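Local coordinates for unknown function protein VPA0580 (Vibrio parahaemolyticus, PDB 2QHQ) that is of unknown function but belongs to the HopJ family and is therefore probably related to bacterial type III effectors, at residues Ala46-Gly51 and Glu113-Glu118; Thr53-Asn58 and His101-Asn106. All blocks are in the same frame, centred on the assembly; numbering follows the deposited sequence.

Interaction 1 (Ala46-Gly51 and Glu113-Glu118); sequences AAFTNG and EGIQFE
Gln116 O takes the N-H of Thr49 at 2.8 Å from N to O, and Phe48 CA adds a C-H...O approach to the same oxygen from the residue before. In return Gln116 N donates to Thr49 O, so these two residues form the hydrogen-bonded pair of an antiparallel match, with Phe48-Phe117 and Asn50-Ile115 as the non-hydrogen-bonded pairs beside it. The pairing runs past both strand ends: Glu118 N reaches Ala47 O, and Gly51 N reaches Gly114 O at 2.9 Å. A water accepts from Ala47 N and donates to Glu118 OE1, tying the side chain of Glu118 to the backbone just ahead of strand 48-50.

On the face that carries Phe48, Asn50, Ile115 and Phe117, the last of these keeps CG beside its own backbone N (chi1 -83°), and the ring slips under Phe48, whose CB sits over one face, 3.9 Å from the Phe117 ring centroid. The two ring planes lie within 17° of each other, but the offset is large, so CB rather than the Phe48 ring is what covers that face of Phe117. Ala46 CB closes on the edge of the Phe117 ring. Farther along, Ile115 CD1, bent over by chi2 of -70°, rests 3.5 Å from Asn50 CG and also meets the edge of the Phe48 ring. Asn50 ND2 donates to Asn103 O.

Strand 48-50 is the middle of a three-stranded antiparallel sheet, flanked by 53-55 and 115-117; Phe117 packs on helix 67-72, while Phe48, Asn50 and Ile115 touch helix 102-110.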
loop_
_atom_site.group_PDB
_atom_site.type_symbol
_atom_site.label_atom_id
_atom_site.label_comp_id
_atom_site.label_asym_id
_atom_site.label_seq_id
_atom_site.Cartn_x
_atom_site.Cartn_y
_atom_site.Cartn_z
ATOM N N ALA B 46 12.694 -10.176 1.445
ATOM C CA ALA B 46 12.022 -10.184 0.136
ATOM C C ALA B 46 12.816 -9.359 -0.839
ATOM O O ALA B 46 13.261 -8.248 -0.508
ATOM C CB ALA B 46 10.610 -9.607 0.262
ATOM N N ALA B 47 12.971 -9.885 -2.060
ATOM C CA ALA B 47 13.565 -9.092 -3.144
ATOM C C ALA B 47 12.566 -8.039 -3.593
ATOM O O ALA B 47 11.354 -8.292 -3.624
ATOM C CB ALA B 47 13.942 -9.997 -4.329
ATOM N N PHE B 48 13.066 -6.848 -3.916
ATOM C CA PHE B 48 12.198 -5.811 -4.490
ATOM C C PHE B 48 12.960 -4.865 -5.388
ATOM O O PHE B 48 14.130 -4.581 -5.140
ATOM C CB PHE B 48 11.425 -5.037 -3.402
ATOM C CG PHE B 48 12.251 -4.033 -2.608
ATOM C CD1 PHE B 48 12.101 -2.654 -2.825
ATOM C CD2 PHE B 48 13.114 -4.467 -1.590
ATOM C CE1 PHE B 48 12.832 -1.712 -2.050
ATOM C CE2 PHE B 48 13.837 -3.546 -0.804
ATOM C CZ PHE B 48 13.691 -2.164 -1.038
ATOM N N THR B 49 12.279 -4.409 -6.439
ATOM C CA THR B 49 12.850 -3.397 -7.313
ATOM C C THR B 49 12.291 -2.052 -6.904
ATOM O O THR B 49 11.205 -1.964 -6.333
ATOM C CB THR B 49 12.562 -3.664 -8.796
ATOM O OG1 THR B 49 11.184 -4.032 -8.956
ATOM C CG2 THR B 49 13.459 -4.786 -9.310
ATOM N N ASN B 50 13.077 -1.019 -7.159
ATOM C CA ASN B 50 12.744 0.317 -6.715
ATOM C C ASN B 50 13.300 1.276 -7.766
ATOM O O ASN B 50 14.428 1.760 -7.658
ATOM C CB ASN B 50 13.357 0.541 -5.334
ATOM C CG ASN B 50 13.107 1.945 -4.778
ATOM O OD1 ASN B 50 12.335 2.749 -5.331
ATOM N ND2 ASN B 50 13.788 2.249 -3.668
ATOM N N GLY B 51 12.511 1.487 -8.817
ATOM C CA GLY B 51 12.928 2.294 -9.968
ATOM C C GLY B 51 14.167 1.683 -10.598
ATOM O O GLY B 51 14.128 0.549 -11.070
ATOM N N GLU B 113 5.066 3.820 -7.988
ATOM C CA GLU B 113 5.015 3.259 -9.333
ATOM C C GLU B 113 6.241 2.392 -9.615
ATOM O O GLU B 113 6.157 1.388 -10.299
ATOM C CB GLU B 113 4.939 4.389 -10.354
ATOM C CG GLU B 113 3.618 5.126 -10.349
ATOM C CD GLU B 113 3.571 6.366 -9.467
ATOM O OE1 GLU B 113 4.373 6.508 -8.510
ATOM O OE2 GLU B 113 2.701 7.216 -9.753
ATOM N N GLY B 114 7.385 2.809 -9.072
ATOM C CA GLY B 114 8.652 2.116 -9.306
ATOM C C GLY B 114 8.922 0.959 -8.362
ATOM O O GLY B 114 9.927 0.267 -8.505
ATOM N N ILE B 115 8.036 0.728 -7.397
ATOM C CA ILE B 115 8.270 -0.336 -6.408
ATOM C C ILE B 115 7.614 -1.625 -6.888
ATOM O O ILE B 115 6.482 -1.592 -7.341
ATOM C CB ILE B 115 7.686 0.045 -5.018
ATOM C CG1 ILE B 115 8.537 1.149 -4.342
ATOM C CG2 ILE B 115 7.513 -1.217 -4.120
ATOM C CD1 ILE B 115 9.934 0.694 -3.881
ATOM N N GLN B 116 8.318 -2.752 -6.788
ATOM C CA GLN B 116 7.722 -4.061 -7.063
ATOM C C GLN B 116 8.389 -5.081 -6.157
ATOM O O GLN B 116 9.596 -5.309 -6.272
ATOM C CB GLN B 116 7.924 -4.448 -8.529
ATOM C CG GLN B 116 7.461 -5.864 -8.894
ATOM C CD GLN B 116 6.230 -5.897 -9.776
ATOM O OE1 GLN B 116 5.602 -4.869 -10.053
ATOM N NE2 GLN B 116 5.896 -7.087 -10.254
ATOM N N PHE B 117 7.612 -5.650 -5.241
ATOM C CA PHE B 117 8.085 -6.753 -4.387
ATOM C C PHE B 117 7.903 -8.089 -5.082
ATOM O O PHE B 117 6.888 -8.320 -5.764
ATOM C CB PHE B 117 7.303 -6.777 -3.075
ATOM C CG PHE B 117 7.818 -5.829 -2.039
ATOM C CD1 PHE B 117 8.713 -6.272 -1.071
ATOM C CD2 PHE B 117 7.380 -4.503 -1.998
ATOM C CE1 PHE B 117 9.189 -5.423 -0.083
ATOM C CE2 PHE B 117 7.870 -3.631 -1.017
ATOM C CZ PHE B 117 8.777 -4.105 -0.050
ATOM N N GLU B 118 8.875 -8.983 -4.893
ATOM C CA GLU B 118 8.769 -10.347 -5.366
ATOM C C GLU B 118 7.828 -11.161 -4.483
ATOM O O GLU B 118 7.092 -12.024 -4.966
ATOM C CB GLU B 118 10.164 -11.005 -5.450
ATOM C CG GLU B 118 10.093 -12.397 -6.047
ATOM C CD GLU B 118 11.431 -13.143 -6.113
ATOM O OE1 GLU B 118 12.198 -13.138 -5.123
ATOM O OE2 GLU B 118 11.681 -13.794 -7.157
HETATM O O HOH W 1 11.980 -12.498 -2.664
#

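Interaction 2 (Thr53-Asn58 and His101-Asn106); sequences TQNDAN and HQNIRN
Asn55 and Asn103 meet tip to tip and exchange a pair of amide hydrogen bonds: Asn103 ND2 gives to Asn55 OD1 at 3.0 Å, and Asn55 ND2 gives to Asn103 OD1 at 2.9 Å. The amide planes are 35° apart, yet Asn55 ND2 still lies on a lone pair of Asn103 OD1. Both groups are buried, and Asn55 has further partners, since its OD1 accepts from Asn60 ND2 and its ND2 also donates to Phe48 O; together these bonds fix the rotation of the amide.

Next to this pair Thr53 presses its methyl onto the helix. CG2 lies 3.6 Å from both Asn103 OD1 and Asn106 ND2. That ND2 donates to Gln102 O, which Asn106 N reaches from the opposite face of its plane, while Asn106 OD1 accepts from Asn52 N.

The outer side is looser. Gln102 barely brushes Thr53, its amide NE2 turned to Asn99 O, and exposed Gln54 starts away from the helix and bonds Asp56 OD1 through NE2.

The contact sets edge strand 53-55 against the first turn of helix 102-110, whose other side packs through Ile104 on helix 86-92.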
loop_
_atom_site.group_PDB
_atom_site.type_symbol
_atom_site.label_atom_id
_atom_site.label_comp_id
_atom_site.label_asym_id
_atom_site.label_seq_id
_atom_site.Cartn_x
_atom_site.Cartn_y
_atom_site.Cartn_z
ATOM N N THR B 53 16.957 0.854 -9.088
ATOM C CA THR B 53 17.723 -0.009 -8.200
ATOM C C THR B 53 16.962 -1.306 -7.865
ATOM O O THR B 53 15.729 -1.341 -7.868
ATOM C CB THR B 53 18.228 0.751 -6.958
ATOM O OG1 THR B 53 19.340 0.053 -6.383
ATOM C CG2 THR B 53 17.139 0.914 -5.922
ATOM N N GLN B 54 17.704 -2.377 -7.622
ATOM C CA GLN B 54 17.113 -3.691 -7.380
ATOM C C GLN B 54 17.766 -4.228 -6.123
ATOM O O GLN B 54 18.991 -4.107 -5.960
ATOM C CB GLN B 54 17.384 -4.612 -8.573
ATOM C CG GLN B 54 16.813 -6.037 -8.472
ATOM C CD GLN B 54 17.694 -6.988 -7.649
ATOM O OE1 GLN B 54 18.909 -6.818 -7.569
ATOM N NE2 GLN B 54 17.075 -8.000 -7.048
ATOM N N ASN B 55 16.962 -4.825 -5.247
ATOM C CA ASN B 55 17.448 -5.361 -3.974
ATOM C C ASN B 55 17.124 -6.842 -3.909
ATOM O O ASN B 55 15.960 -7.218 -4.043
ATOM C CB ASN B 55 16.749 -4.664 -2.802
ATOM C CG ASN B 55 16.886 -3.156 -2.864
ATOM O OD1 ASN B 55 17.903 -2.601 -2.442
ATOM N ND2 ASN B 55 15.866 -2.484 -3.409
ATOM N N ASP B 56 18.138 -7.679 -3.714
ATOM C CA ASP B 56 17.900 -9.097 -3.457
ATOM C C ASP B 56 17.276 -9.246 -2.081
ATOM O O ASP B 56 17.331 -8.310 -1.275
ATOM C CB ASP B 56 19.207 -9.892 -3.493
ATOM C CG ASP B 56 19.801 -10.012 -4.880
ATOM O OD1 ASP B 56 19.092 -9.780 -5.882
ATOM O OD2 ASP B 56 20.994 -10.379 -4.950
ATOM N N ALA B 57 16.676 -10.404 -1.805
ATOM C CA ALA B 57 16.288 -10.724 -0.430
ATOM C C ALA B 57 17.543 -10.620 0.445
ATOM O O ALA B 57 18.638 -11.057 0.055
ATOM C CB ALA B 57 15.680 -12.116 -0.323
ATOM N N ASN B 58 17.356 -10.042 1.625
ATOM C CA ASN B 58 18.433 -9.803 2.587
ATOM C C ASN B 58 19.425 -8.698 2.220
ATOM O O ASN B 58 20.430 -8.502 2.914
ATOM C CB ASN B 58 19.124 -11.122 2.998
ATOM C CG ASN B 58 18.334 -11.886 4.061
ATOM O OD1 ASN B 58 17.767 -11.294 4.980
ATOM N ND2 ASN B 58 18.315 -13.203 3.952
ATOM N N HIS B 101 22.067 5.657 0.741
ATOM C CA HIS B 101 20.610 5.416 0.775
ATOM C C HIS B 101 19.990 5.419 -0.622
ATOM O O HIS B 101 19.050 6.180 -0.905
ATOM C CB HIS B 101 19.919 6.462 1.667
ATOM C CG HIS B 101 20.624 6.700 2.963
ATOM N ND1 HIS B 101 20.633 5.774 3.980
ATOM C CD2 HIS B 101 21.361 7.750 3.400
ATOM C CE1 HIS B 101 21.361 6.232 4.985
ATOM N NE2 HIS B 101 21.811 7.433 4.660
ATOM N N GLN B 102 20.509 4.565 -1.501
ATOM C CA GLN B 102 20.020 4.503 -2.875
ATOM C C GLN B 102 18.523 4.234 -2.958
ATOM O O GLN B 102 17.854 4.702 -3.880
ATOM C CB GLN B 102 20.794 3.457 -3.695
ATOM C CG GLN B 102 22.129 3.969 -4.270
ATOM C CD GLN B 102 21.972 5.217 -5.148
ATOM O OE1 GLN B 102 21.127 5.267 -6.051
ATOM N NE2 GLN B 102 22.796 6.228 -4.888
ATOM N N ASN B 103 17.986 3.469 -2.012
ATOM C CA ASN B 103 16.539 3.254 -2.036
ATOM C C ASN B 103 15.727 4.521 -1.789
ATOM O O ASN B 103 14.721 4.733 -2.433
ATOM C CB ASN B 103 16.132 2.127 -1.104
ATOM C CG ASN B 103 16.429 0.774 -1.700
ATOM O OD1 ASN B 103 15.758 0.349 -2.627
ATOM N ND2 ASN B 103 17.443 0.087 -1.165
ATOM N N ILE B 104 16.164 5.355 -0.851
ATOM C CA ILE B 104 15.495 6.647 -0.644
ATOM C C ILE B 104 15.605 7.510 -1.897
ATOM O O ILE B 104 14.608 8.063 -2.364
ATOM C CB ILE B 104 16.090 7.432 0.567
ATOM C CG1 ILE B 104 15.917 6.628 1.858
ATOM C CG2 ILE B 104 15.422 8.797 0.707
ATOM C CD1 ILE B 104 16.587 7.312 3.114
ATOM N N ARG B 105 16.815 7.601 -2.456
ATOM C CA ARG B 105 17.053 8.470 -3.609
ATOM C C ARG B 105 16.262 8.018 -4.835
ATOM O O ARG B 105 15.738 8.845 -5.540
ATOM C CB ARG B 105 18.544 8.586 -3.914
ATOM C CG ARG B 105 19.333 9.250 -2.787
ATOM C CD ARG B 105 20.837 9.266 -3.069
ATOM N NE ARG B 105 21.535 9.853 -1.917
ATOM C CZ ARG B 105 21.691 11.160 -1.702
ATOM N NH1 ARG B 105 21.211 12.079 -2.557
ATOM N NH2 ARG B 105 22.329 11.556 -0.613
ATOM N N ASN B 106 16.134 6.710 -5.030
ATOM C CA ASN B 106 15.345 6.178 -6.134
ATOM C C ASN B 106 13.864 6.390 -5.938
ATOM O O ASN B 106 13.158 6.748 -6.866
ATOM C CB ASN B 106 15.650 4.702 -6.400
ATOM C CG ASN B 106 16.809 4.519 -7.373
ATOM O OD1 ASN B 106 16.634 4.589 -8.602
ATOM N ND2 ASN B 106 17.996 4.323 -6.836
#

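Overall arrangement
Interactions 1 and 2 lie about 9 Å apart, centre to centre, both off to one side of the middle of the chain. They share one small antiparallel sheet: strands 48-50 and 53-55 form a hairpin, joined in part by Phe48 O and Asn55 N, while 115-117 adds the far edge. Along the chain the second contact is nested in the first: 53-58 follows 46-51, and 101-106 precedes 113-118. Hairpin, helix 102-110 and strand 115-117 therefore make one unit, with Asn50 O also packing on Asn106 CB. All four segments belong to the HopJ region of the protein, consistent with this unit of strands and helix being part of the family fold.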